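Ornithine carbamoyltransferase, mitochondrial (Coccidioides immitis, PDB 3SDS) catalyses the transfer of the carbamoyl group from carbamoyl phosphate to L-ornithine, giving L-citrulline and phosphate in the biosynthesis of arginine. Local coordinates at residues A[308-311]-A[316-319]; A[192-197]-A[284-289]; A[45-50]-A[58-63]. One frame throughout, in Å; residues are numbered along the deposited sequence.

Interaction 1 of 3, residues A[308-311]-A[316-319]; sequences LPRH and SDEV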
ATOM      1  N   LEU A 308      20.406  13.874   0.562  1.00 54.82           N
ATOM      2  CA  LEU A 308      20.068  12.751   1.472  1.00 56.11           C
ATOM      3  C   LEU A 308      19.819  11.400   0.771  1.00 56.90           C
ATOM      4  O   LEU A 308      19.412  11.377  -0.395  1.00 56.85           O
ATOM      5  CB  LEU A 308      18.875  13.099   2.371  1.00 55.48           C
ATOM      6  CG  LEU A 308      18.970  14.378   3.195  1.00 55.42           C
ATOM      7  CD1 LEU A 308      17.807  14.436   4.129  1.00 54.71           C
ATOM      8  CD2 LEU A 308      20.289  14.462   3.968  1.00 56.72           C
ATOM      9  N   PRO A 309      20.105  10.271   1.460  1.00 58.17           N
ATOM     10  CA  PRO A 309      20.706  10.180   2.800  1.00 59.05           C
ATOM     11  C   PRO A 309      22.162  10.608   2.763  1.00 59.28           C
ATOM     12  O   PRO A 309      22.802  10.546   1.704  1.00 59.20           O
ATOM     13  CB  PRO A 309      20.626   8.694   3.122  1.00 60.04           C
ATOM     14  CG  PRO A 309      20.744   8.033   1.774  1.00 60.30           C
ATOM     15  CD  PRO A 309      20.021   8.948   0.809  1.00 58.81           C
ATOM     16  N   ARG A 310      22.656  11.042   3.918  1.00 59.73           N
ATOM     17  CA  ARG A 310      24.021  11.499   4.088  1.00 60.30           C
ATOM     18  C   ARG A 310      24.836  10.419   4.792  1.00 62.24           C
ATOM     19  O   ARG A 310      24.356   9.829   5.753  1.00 63.20           O
ATOM     20  CB  ARG A 310      24.016  12.788   4.918  1.00 59.77           C
ATOM     21  CG  ARG A 310      25.387  13.319   5.332  1.00 60.10           C
ATOM     22  CD  ARG A 310      25.725  12.932   6.756  1.00 59.64           C
ATOM     23  NE  ARG A 310      26.937  13.594   7.220  1.00 59.92           N
ATOM     24  CZ  ARG A 310      27.303  13.694   8.499  1.00 60.80           C
ATOM     25  NH1 ARG A 310      26.541  13.184   9.454  1.00 60.54           N
ATOM     26  NH2 ARG A 310      28.435  14.314   8.828  1.00 60.71           N
ATOM     27  N   HIS A 311      26.051  10.159   4.307  1.00 63.03           N
ATOM     28  CA  HIS A 311      27.039   9.371   5.058  1.00 65.11           C
ATOM     29  C   HIS A 311      28.166  10.297   5.505  1.00 65.51           C
ATOM     30  O   HIS A 311      28.289  11.404   4.964  1.00 64.57           O
ATOM     31  CB  HIS A 311      27.555   8.186   4.244  1.00 66.01           C
ATOM     32  CG  HIS A 311      26.487   7.197   3.902  1.00 67.74           C
ATOM     33  ND1 HIS A 311      25.960   7.076   2.635  1.00 67.80           N
ATOM     34  CD2 HIS A 311      25.820   6.303   4.672  1.00 70.43           C
ATOM     35  CE1 HIS A 311      25.025   6.143   2.633  1.00 67.89           C
ATOM     36  NE2 HIS A 311      24.919   5.658   3.857  1.00 70.31           N
ATOM     37  N   SER A 316      31.368  17.024   6.984  1.00 60.15           N
ATOM     38  CA  SER A 316      31.606  16.989   8.437  1.00 61.56           C
ATOM     39  C   SER A 316      30.335  17.262   9.239  1.00 61.31           C
ATOM     40  O   SER A 316      29.438  17.971   8.773  1.00 60.31           O
ATOM     41  CB  SER A 316      32.720  17.969   8.843  1.00 62.32           C
ATOM     42  OG  SER A 316      32.234  19.288   9.025  1.00 61.29           O
ATOM     43  N   ASP A 317      30.270  16.690  10.442  1.00 62.56           N
ATOM     44  CA  ASP A 317      29.144  16.888  11.363  1.00 62.40           C
ATOM     45  C   ASP A 317      28.932  18.360  11.692  1.00 62.08           C
ATOM     46  O   ASP A 317      27.799  18.846  11.726  1.00 61.15           O
ATOM     47  CB  ASP A 317      29.355  16.092  12.654  1.00 63.99           C
ATOM     48  CG  ASP A 317      28.589  14.783  12.671  1.00 64.47           C
ATOM     49  OD1 ASP A 317      28.057  14.359  11.620  1.00 64.29           O
ATOM     50  OD2 ASP A 317      28.505  14.174  13.749  1.00 66.29           O
ATOM     51  N   GLU A 318      30.044  19.053  11.925  1.00 63.04           N
ATOM     52  CA  GLU A 318      30.048  20.479  12.208  1.00 63.09           C
ATOM     53  C   GLU A 318      29.314  21.266  11.114  1.00 61.07           C
ATOM     54  O   GLU A 318      28.487  22.127  11.430  1.00 60.83           O
ATOM     55  CB  GLU A 318      31.483  20.966  12.365  1.00 64.37           C
ATOM     56  CG  GLU A 318      31.620  22.458  12.573  1.00 66.10           C
ATOM     57  CD  GLU A 318      32.839  23.014  11.859  1.00 68.91           C
ATOM     58  OE1 GLU A 318      33.106  22.581  10.700  1.00 68.96           O
ATOM     59  OE2 GLU A 318      33.525  23.878  12.457  1.00 69.93           O
ATOM     60  N   VAL A 319      29.598  20.950   9.843  1.00 59.50           N
ATOM     61  CA  VAL A 319      28.945  21.625   8.705  1.00 57.28           C
ATOM     62  C   VAL A 319      27.483  21.227   8.583  1.00 55.73           C
ATOM     63  O   VAL A 319      26.615  22.094   8.478  1.00 55.19           O
ATOM     64  CB  VAL A 319      29.666  21.366   7.356  1.00 56.72           C
ATOM     65  CG1 VAL A 319      28.845  21.904   6.186  1.00 54.71           C
ATOM     66  CG2 VAL A 319      31.044  22.006   7.354  1.00 57.69           C
TER
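R310 and D317 meet with their side chains crossing at about a right angle, and a single carboxylate oxygen takes the whole grip. The arginine presents the end of its guanidinium: R310 NH1 lies 2.9 Å from D317 OD1 and R310 NH2 lies 2.8 Å from that same OD1, two hydrogen bonds that together form a salt bridge. The oxygen sits close to the guanidinium plane, at its edge, whereas the two flat groups are turned 31° against each other. NH1 approaches OD1 nearly in line with the C-O bond; NH2 comes from the anti side, somewhat out of the carboxylate plane. Both bonds are bent, as must follow when two N-H groups converge on one acceptor. The arginine reaches this position by running CG anti to its own N (chi1 173°) and then bending at chi2.

The carboxylate belongs to the first turn of helix 317-320, where S316 is the N-cap: S316 OG accepts from V319 N at 3.2 Å. The salt bridge thus ties a helix start back to the loop that follows strand 303-306. That loop carries L308, joined to P309 by a cis peptide bond and probably binding carbamoyl phosphate, as in related carbamoyltransferases. R310 NH2 also donates to V315 O, and the guanidinium makes a cation-pi contact with F320, which should restrict its rotation. P309 and H311 pack against N108 of a second subunit.

Interaction 2 of 3, residues A[192-197]-A[284-289]; sequences AWVGDA and KDFKVT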
ATOM      1  N   ALA A 192      28.802  25.674  -6.038  1.00 45.58           N
ATOM      2  CA  ALA A 192      29.964  24.820  -6.115  1.00 46.05           C
ATOM      3  C   ALA A 192      29.592  23.399  -5.744  1.00 45.59           C
ATOM      4  O   ALA A 192      29.108  23.132  -4.637  1.00 45.29           O
ATOM      5  CB  ALA A 192      31.065  25.336  -5.206  1.00 47.21           C
ATOM      6  N   TRP A 193      29.813  22.499  -6.690  1.00 45.42           N
ATOM      7  CA  TRP A 193      29.637  21.074  -6.471  1.00 45.57           C
ATOM      8  C   TRP A 193      30.995  20.415  -6.201  1.00 46.86           C
ATOM      9  O   TRP A 193      31.929  20.527  -7.013  1.00 47.56           O
ATOM     10  CB  TRP A 193      28.977  20.434  -7.699  1.00 45.11           C
ATOM     11  CG  TRP A 193      28.755  18.960  -7.538  1.00 45.45           C
ATOM     12  CD1 TRP A 193      29.713  17.959  -7.549  1.00 45.98           C
ATOM     13  CD2 TRP A 193      27.499  18.312  -7.314  1.00 44.51           C
ATOM     14  NE1 TRP A 193      29.117  16.736  -7.335  1.00 46.42           N
ATOM     15  CE2 TRP A 193      27.760  16.921  -7.190  1.00 45.85           C
ATOM     16  CE3 TRP A 193      26.179  18.770  -7.194  1.00 43.09           C
ATOM     17  CZ2 TRP A 193      26.735  15.983  -6.971  1.00 44.63           C
ATOM     18  CZ3 TRP A 193      25.167  17.848  -6.964  1.00 42.28           C
ATOM     19  CH2 TRP A 193      25.450  16.465  -6.863  1.00 43.68           C
ATOM     20  N   VAL A 194      31.104  19.721  -5.068  1.00 47.38           N
ATOM     21  CA  VAL A 194      32.353  19.017  -4.724  1.00 48.87           C
ATOM     22  C   VAL A 194      32.064  17.536  -4.479  1.00 49.25           C
ATOM     23  O   VAL A 194      31.352  17.193  -3.540  1.00 48.86           O
ATOM     24  CB  VAL A 194      33.075  19.657  -3.493  1.00 49.57           C
ATOM     25  CG1 VAL A 194      34.375  18.926  -3.164  1.00 50.27           C
ATOM     26  CG2 VAL A 194      33.352  21.123  -3.728  1.00 48.98           C
ATOM     27  N   GLY A 195      32.612  16.668  -5.328  1.00 50.19           N
ATOM     28  CA  GLY A 195      32.376  15.222  -5.219  1.00 51.34           C
ATOM     29  C   GLY A 195      32.240  14.498  -6.551  1.00 51.72           C
ATOM     30  O   GLY A 195      32.835  14.902  -7.536  1.00 52.04           O
ATOM     31  N   ASP A 196      31.452  13.429  -6.581  1.00 52.07           N
ATOM     32  CA  ASP A 196      31.245  12.672  -7.812  1.00 53.18           C
ATOM     33  C   ASP A 196      30.221  13.328  -8.755  1.00 52.04           C
ATOM     34  O   ASP A 196      29.285  13.999  -8.302  1.00 51.20           O
ATOM     35  CB  ASP A 196      30.841  11.217  -7.506  1.00 54.06           C
ATOM     36  CG  ASP A 196      30.796  10.318  -8.776  1.00 56.40           C
ATOM     37  OD1 ASP A 196      31.587  10.531  -9.748  1.00 57.67           O
ATOM     38  OD2 ASP A 196      29.961   9.379  -8.791  1.00 57.73           O
ATOM     39  N   ALA A 197      30.421  13.131 -10.061  1.00 52.20           N
ATOM     40  CA  ALA A 197      29.509  13.629 -11.091  1.00 51.20           C
ATOM     41  C   ALA A 197      28.386  12.629 -11.297  1.00 50.82           C
ATOM     42  O   ALA A 197      28.613  11.542 -11.825  1.00 52.26           O
ATOM     43  CB  ALA A 197      30.262  13.837 -12.399  1.00 51.88           C
ATOM     44  N   LYS A 284      40.121  11.598  -1.410  1.00 77.86           N
ATOM     45  CA  LYS A 284      40.868  12.011  -0.196  1.00 78.46           C
ATOM     46  C   LYS A 284      40.554  13.421   0.292  1.00 76.99           C
ATOM     47  O   LYS A 284      40.116  13.600   1.435  1.00 77.27           O
ATOM     48  CB  LYS A 284      42.393  11.870  -0.390  1.00 80.38           C
ATOM     49  N   ASP A 285      40.770  14.415  -0.568  1.00 75.43           N
ATOM     50  CA  ASP A 285      40.613  15.812  -0.155  1.00 73.88           C
ATOM     51  C   ASP A 285      39.214  16.368  -0.445  1.00 70.99           C
ATOM     52  O   ASP A 285      38.961  17.560  -0.243  1.00 70.24           O
ATOM     53  CB  ASP A 285      41.708  16.686  -0.791  1.00 74.72           C
ATOM     54  CG  ASP A 285      43.118  16.160  -0.510  1.00 77.94           C
ATOM     55  OD1 ASP A 285      43.345  15.610   0.599  1.00 80.26           O
ATOM     56  OD2 ASP A 285      44.002  16.296  -1.397  1.00 79.10           O
ATOM     57  N   PHE A 286      38.310  15.499  -0.896  1.00 69.08           N
ATOM     58  CA  PHE A 286      36.970  15.925  -1.333  1.00 66.26           C
ATOM     59  C   PHE A 286      35.898  16.150  -0.237  1.00 64.80           C
ATOM     60  O   PHE A 286      34.811  16.638  -0.540  1.00 63.63           O
ATOM     61  CB  PHE A 286      36.454  15.018  -2.463  1.00 65.55           C
ATOM     62  CG  PHE A 286      37.095  15.295  -3.810  1.00 65.40           C
ATOM     63  CD1 PHE A 286      36.452  16.108  -4.753  1.00 63.12           C
ATOM     64  CD2 PHE A 286      38.344  14.745  -4.139  1.00 66.03           C
ATOM     65  CE1 PHE A 286      37.039  16.370  -5.997  1.00 62.70           C
ATOM     66  CE2 PHE A 286      38.941  14.999  -5.385  1.00 65.34           C
ATOM     67  CZ  PHE A 286      38.287  15.815  -6.310  1.00 64.61           C
ATOM     68  N   LYS A 287      36.215  15.831   1.019  1.00 64.86           N
ATOM     69  CA  LYS A 287      35.300  16.032   2.152  1.00 63.58           C
ATOM     70  C   LYS A 287      35.022  17.512   2.446  1.00 62.64           C
ATOM     71  O   LYS A 287      35.945  18.253   2.790  1.00 63.50           O
ATOM     72  CB  LYS A 287      35.871  15.369   3.411  1.00 65.05           C
ATOM     73  CG  LYS A 287      34.912  15.300   4.600  1.00 64.53           C
ATOM     74  CD  LYS A 287      35.645  14.938   5.891  1.00 66.19           C
ATOM     75  CE  LYS A 287      34.676  14.497   6.987  1.00 66.00           C
ATOM     76  NZ  LYS A 287      35.277  14.598   8.338  1.00 66.76           N
ATOM     77  N   VAL A 288      33.754  17.923   2.342  1.00 60.61           N
ATOM     78  CA  VAL A 288      33.343  19.299   2.655  1.00 59.57           C
ATOM     79  C   VAL A 288      33.521  19.628   4.146  1.00 60.35           C
ATOM     80  O   VAL A 288      32.951  18.954   5.008  1.00 60.26           O
ATOM     81  CB  VAL A 288      31.885  19.593   2.186  1.00 58.00           C
ATOM     82  CG1 VAL A 288      31.476  21.002   2.559  1.00 57.41           C
ATOM     83  CG2 VAL A 288      31.750  19.416   0.683  1.00 56.75           C
ATOM     84  N   THR A 289      34.334  20.648   4.434  1.00 61.07           N
ATOM     85  CA  THR A 289      34.647  21.069   5.815  1.00 62.35           C
ATOM     86  C   THR A 289      34.687  22.588   5.981  1.00 62.42           C
ATOM     87  O   THR A 289      34.843  23.318   5.005  1.00 61.84           O
ATOM     88  CB  THR A 289      36.024  20.521   6.329  1.00 64.22           C
ATOM     89  OG1 THR A 289      37.107  21.047   5.545  1.00 64.48           O
ATOM     90  CG2 THR A 289      36.058  18.994   6.338  1.00 64.33           C
TER
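V194 and F286 make the principal apolar contact, with V194 CG1 3.8 Å from F286 CD1. The valine places CG1 anti to its backbone N (chi1 -179°), and this branch does the touching; it approaches the phenylalanine ring obliquely. A looser hydrophobic contact lies beside it, where V194 CB comes within 4.4 Å of V288 CG2. One valine is thereby packed against two residues of the loop.

Side chain also meets backbone. V194 CG1 lies 3.5 Å from F286 O, a van der Waals contact with a carbonyl, and F286 CD1 lies 3.9 Å from G195 N. G195 has a positive phi (142°) with psi -149°, a conformation in which a CB would collide with the carbonyl oxygen of V194.

The polar bonds lie within 192-197 or run to residues beyond the pair. W193 NE1 donates to D196 O at 2.9 Å, from above the carbonyl plane, and so ties the indole to the loop that follows the strand. T289 OG1 accepts from L292 N as the N-cap of helix 290-296.

The contact lies in the Asp/Orn-binding domain, at the C-terminal end of strand 190-194, the central strand of a five-stranded, Rossmann-like parallel sheet (order 3-2-1-4-5). G195 lies about 7 Å from the side chain of D265, a probable ornithine ligand. Strands 214-218 and 261-264 flank 190-194; W193 packs on helix 199-210, and V288 on T264.

Interaction 3 of 3, residues A[45-50]-A[58-63]; sequences SSYKKT and ERLTGA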
ATOM      1  N   SER A  45       6.239  26.962  -4.370  1.00 34.79           N
ATOM      2  CA  SER A  45       6.357  27.948  -3.311  1.00 35.84           C
ATOM      3  C   SER A  45       4.980  28.438  -2.793  1.00 37.14           C
ATOM      4  O   SER A  45       4.750  28.528  -1.563  1.00 37.93           O
ATOM      5  CB  SER A  45       7.161  29.130  -3.801  1.00 36.15           C
ATOM      6  OG  SER A  45       7.270  30.060  -2.758  1.00 36.73           O
ATOM      7  N   SER A  46       4.088  28.761  -3.740  1.00 36.81           N
ATOM      8  CA  SER A  46       2.749  29.229  -3.456  1.00 37.10           C
ATOM      9  C   SER A  46       1.912  28.182  -2.704  1.00 37.30           C
ATOM     10  O   SER A  46       1.320  28.488  -1.647  1.00 37.88           O
ATOM     11  CB  SER A  46       2.064  29.588  -4.769  1.00 37.47           C
ATOM     12  OG  SER A  46       0.813  30.211  -4.546  1.00 36.95           O
ATOM     13  N   TYR A  47       1.859  26.956  -3.246  1.00 36.11           N
ATOM     14  CA  TYR A  47       1.063  25.883  -2.646  1.00 35.75           C
ATOM     15  C   TYR A  47       1.525  25.568  -1.214  1.00 35.82           C
ATOM     16  O   TYR A  47       0.697  25.288  -0.320  1.00 36.28           O
ATOM     17  CB  TYR A  47       1.074  24.614  -3.525  1.00 34.92           C
ATOM     18  CG  TYR A  47       0.509  24.780  -4.938  1.00 35.16           C
ATOM     19  CD1 TYR A  47      -0.533  25.693  -5.210  1.00 36.78           C
ATOM     20  CD2 TYR A  47       0.994  24.008  -5.996  1.00 34.50           C
ATOM     21  CE1 TYR A  47      -1.049  25.853  -6.511  1.00 36.22           C
ATOM     22  CE2 TYR A  47       0.481  24.155  -7.304  1.00 34.97           C
ATOM     23  CZ  TYR A  47      -0.542  25.071  -7.548  1.00 37.23           C
ATOM     24  OH  TYR A  47      -1.048  25.218  -8.829  1.00 39.20           O
ATOM     25  N   LYS A  48       2.846  25.634  -1.017  1.00 35.34           N
ATOM     26  CA  LYS A  48       3.511  25.425   0.284  1.00 35.32           C
ATOM     27  C   LYS A  48       3.053  26.431   1.345  1.00 36.19           C
ATOM     28  O   LYS A  48       2.728  26.067   2.480  1.00 36.59           O
ATOM     29  CB  LYS A  48       5.044  25.486   0.098  1.00 35.14           C
ATOM     30  CG  LYS A  48       5.860  25.606   1.390  1.00 35.55           C
ATOM     31  CD  LYS A  48       7.339  25.332   1.177  1.00 32.88           C
ATOM     32  CE  LYS A  48       8.080  25.384   2.514  1.00 34.01           C
ATOM     33  NZ  LYS A  48       9.583  25.451   2.325  1.00 34.58           N
ATOM     34  N   LYS A  49       3.016  27.700   0.965  1.00 36.80           N
ATOM     35  CA  LYS A  49       2.603  28.761   1.886  1.00 38.07           C
ATOM     36  C   LYS A  49       1.119  28.629   2.299  1.00 38.41           C
ATOM     37  O   LYS A  49       0.783  28.797   3.471  1.00 39.68           O
ATOM     38  CB  LYS A  49       2.920  30.137   1.281  1.00 38.58           C
ATOM     39  CG  LYS A  49       3.342  31.150   2.291  1.00 40.72           C
ATOM     40  CD  LYS A  49       2.893  32.564   1.947  1.00 44.15           C
ATOM     41  CE  LYS A  49       2.674  33.345   3.262  1.00 47.45           C
ATOM     42  NZ  LYS A  49       2.692  34.830   3.125  1.00 49.70           N
ATOM     43  N   THR A  50       0.250  28.312   1.338  1.00 37.57           N
ATOM     44  CA  THR A  50      -1.190  28.153   1.601  1.00 37.79           C
ATOM     45  C   THR A  50      -1.463  26.945   2.503  1.00 37.45           C
ATOM     46  O   THR A  50      -2.150  27.089   3.516  1.00 38.10           O
ATOM     47  CB  THR A  50      -2.034  27.974   0.282  1.00 37.48           C
ATOM     48  OG1 THR A  50      -1.758  29.024  -0.655  1.00 37.10           O
ATOM     49  CG2 THR A  50      -3.512  27.950   0.565  1.00 37.23           C
ATOM     50  N   GLU A  58      -7.876  26.185  -4.442  1.00 44.25           N
ATOM     51  CA  GLU A  58      -8.980  25.716  -5.320  1.00 45.68           C
ATOM     52  C   GLU A  58      -8.548  24.774  -6.483  1.00 44.68           C
ATOM     53  O   GLU A  58      -9.168  23.733  -6.716  1.00 44.29           O
ATOM     54  CB  GLU A  58      -9.776  26.902  -5.887  1.00 47.43           C
ATOM     55  CG  GLU A  58     -10.516  27.762  -4.862  1.00 51.04           C
ATOM     56  CD  GLU A  58     -11.769  27.105  -4.312  1.00 55.91           C
ATOM     57  OE1 GLU A  58     -12.280  26.124  -4.906  1.00 57.88           O
ATOM     58  OE2 GLU A  58     -12.263  27.581  -3.269  1.00 58.91           O
ATOM     59  N   ARG A  59      -7.491  25.148  -7.203  1.00 44.58           N
ATOM     60  CA  ARG A  59      -6.948  24.337  -8.297  1.00 44.14           C
ATOM     61  C   ARG A  59      -6.676  22.868  -7.903  1.00 43.18           C
ATOM     62  O   ARG A  59      -6.760  21.979  -8.750  1.00 43.16           O
ATOM     63  CB  ARG A  59      -5.642  24.960  -8.839  1.00 44.32           C
ATOM     64  CG  ARG A  59      -5.818  26.287  -9.568  1.00 46.99           C
ATOM     65  CD  ARG A  59      -4.508  27.007  -9.849  1.00 48.57           C
ATOM     66  NE  ARG A  59      -3.671  26.243 -10.770  1.00 52.08           N
ATOM     67  CZ  ARG A  59      -2.612  26.733 -11.430  1.00 54.05           C
ATOM     68  NH1 ARG A  59      -2.254  28.014 -11.287  1.00 53.98           N
ATOM     69  NH2 ARG A  59      -1.901  25.936 -12.238  1.00 51.78           N
ATOM     70  N   LEU A  60      -6.341  22.615  -6.636  1.00 42.35           N
ATOM     71  CA  LEU A  60      -5.916  21.283  -6.210  1.00 40.64           C
ATOM     72  C   LEU A  60      -7.017  20.373  -5.602  1.00 41.01           C
ATOM     73  O   LEU A  60      -6.842  19.134  -5.546  1.00 40.93           O
ATOM     74  CB  LEU A  60      -4.711  21.390  -5.271  1.00 39.83           C
ATOM     75  CG  LEU A  60      -3.474  22.213  -5.711  1.00 39.52           C
ATOM     76  CD1 LEU A  60      -2.432  22.222  -4.589  1.00 39.28           C
ATOM     77  CD2 LEU A  60      -2.816  21.750  -7.000  1.00 37.26           C
ATOM     78  N   THR A  61      -8.141  20.947  -5.170  1.00 41.05           N
ATOM     79  CA  THR A  61      -9.107  20.184  -4.359  1.00 41.56           C
ATOM     80  C   THR A  61      -9.886  19.125  -5.162  1.00 41.14           C
ATOM     81  O   THR A  61     -10.631  19.467  -6.067  1.00 41.84           O
ATOM     82  CB  THR A  61     -10.092  21.124  -3.599  1.00 42.82           C
ATOM     83  OG1 THR A  61      -9.354  22.199  -3.031  1.00 43.98           O
ATOM     84  CG2 THR A  61     -10.818  20.390  -2.457  1.00 42.28           C
ATOM     85  N   GLY A  62      -9.721  17.849  -4.822  1.00 39.90           N
ATOM     86  CA  GLY A  62     -10.306  16.783  -5.610  1.00 39.40           C
ATOM     87  C   GLY A  62      -9.853  16.746  -7.070  1.00 39.00           C
ATOM     88  O   GLY A  62     -10.497  16.125  -7.899  1.00 40.13           O
ATOM     89  N   ALA A  63      -8.749  17.397  -7.405  1.00 38.08           N
ATOM     90  CA  ALA A  63      -8.269  17.395  -8.783  1.00 37.68           C
ATOM     91  C   ALA A  63      -7.979  15.985  -9.328  1.00 37.68           C
ATOM     92  O   ALA A  63      -8.098  15.752 -10.531  1.00 37.94           O
ATOM     93  CB  ALA A  63      -7.041  18.263  -8.915  1.00 36.84           C
TER
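The end of helix 34-51 in the carbamoyl-phosphate-binding domain packs here against the connection that leads on to strand 68-73, a contact between elements close in sequence and well away from the annotated sites. Y47 is the residue of the helix that makes it. L60 lays CD1 over one face of the tyrosine ring, 4.0 Å from the ring centroid and 14° off the normal, a CH-pi contact. The methyl sits toward the CG side of the ring, 3.9 Å from Y47 CG, while the other branch lies toward the hydroxyl end of the same face, L60 CD2 4.1 Å from Y47 CZ. The two methyls of one leucine therefore span the ring lengthwise.

At the phenol end the geometry changes. Y47 OH stands over the centre of the R59 guanidinium, 3.4 Å from R59 CZ, with ring and guanidinium planes 85° apart. An oxygen above that face is badly placed for the N-H groups, which point outward in the plane, and the pair is not hydrogen-bonded. The bend of the arginine chain at chi3 (65°) swings the group across the hydroxyl. Both polar ends find E343 instead: Y47 OH bonds to OE1, and R59 NH2 forms a salt bridge with OE2.

Beyond L60 the chain reverses through a type II turn to A63, with G62 at positive phi. Helix 327-347 supplies E343 and also I339, against which both Y47 and L60 pack.

Three small contacts illustrate how chemistry follows place in a two-domain enzyme. Interaction 1 lies at the surface and rests on charge; interaction 2 is buried and apolar; interaction 3 combines a buried methyl-on-ring contact with an exposed arginine at its margin. Interactions 1 and 2 share the Asp/Orn-binding domain, with centres 12 Å apart, and they touch: S316 N probably donates to V288 O at 3.2 Å, and V319 CG2 packs on T289. Interaction 3 belongs to the carbamoyl-phosphate-binding domain, its centre about 32 Å from that of interaction 1 and 37 Å from that of interaction 2. Helix 327-347 nevertheless touches L308 of segment 308-311 and both Y47 and L60 of interaction 3.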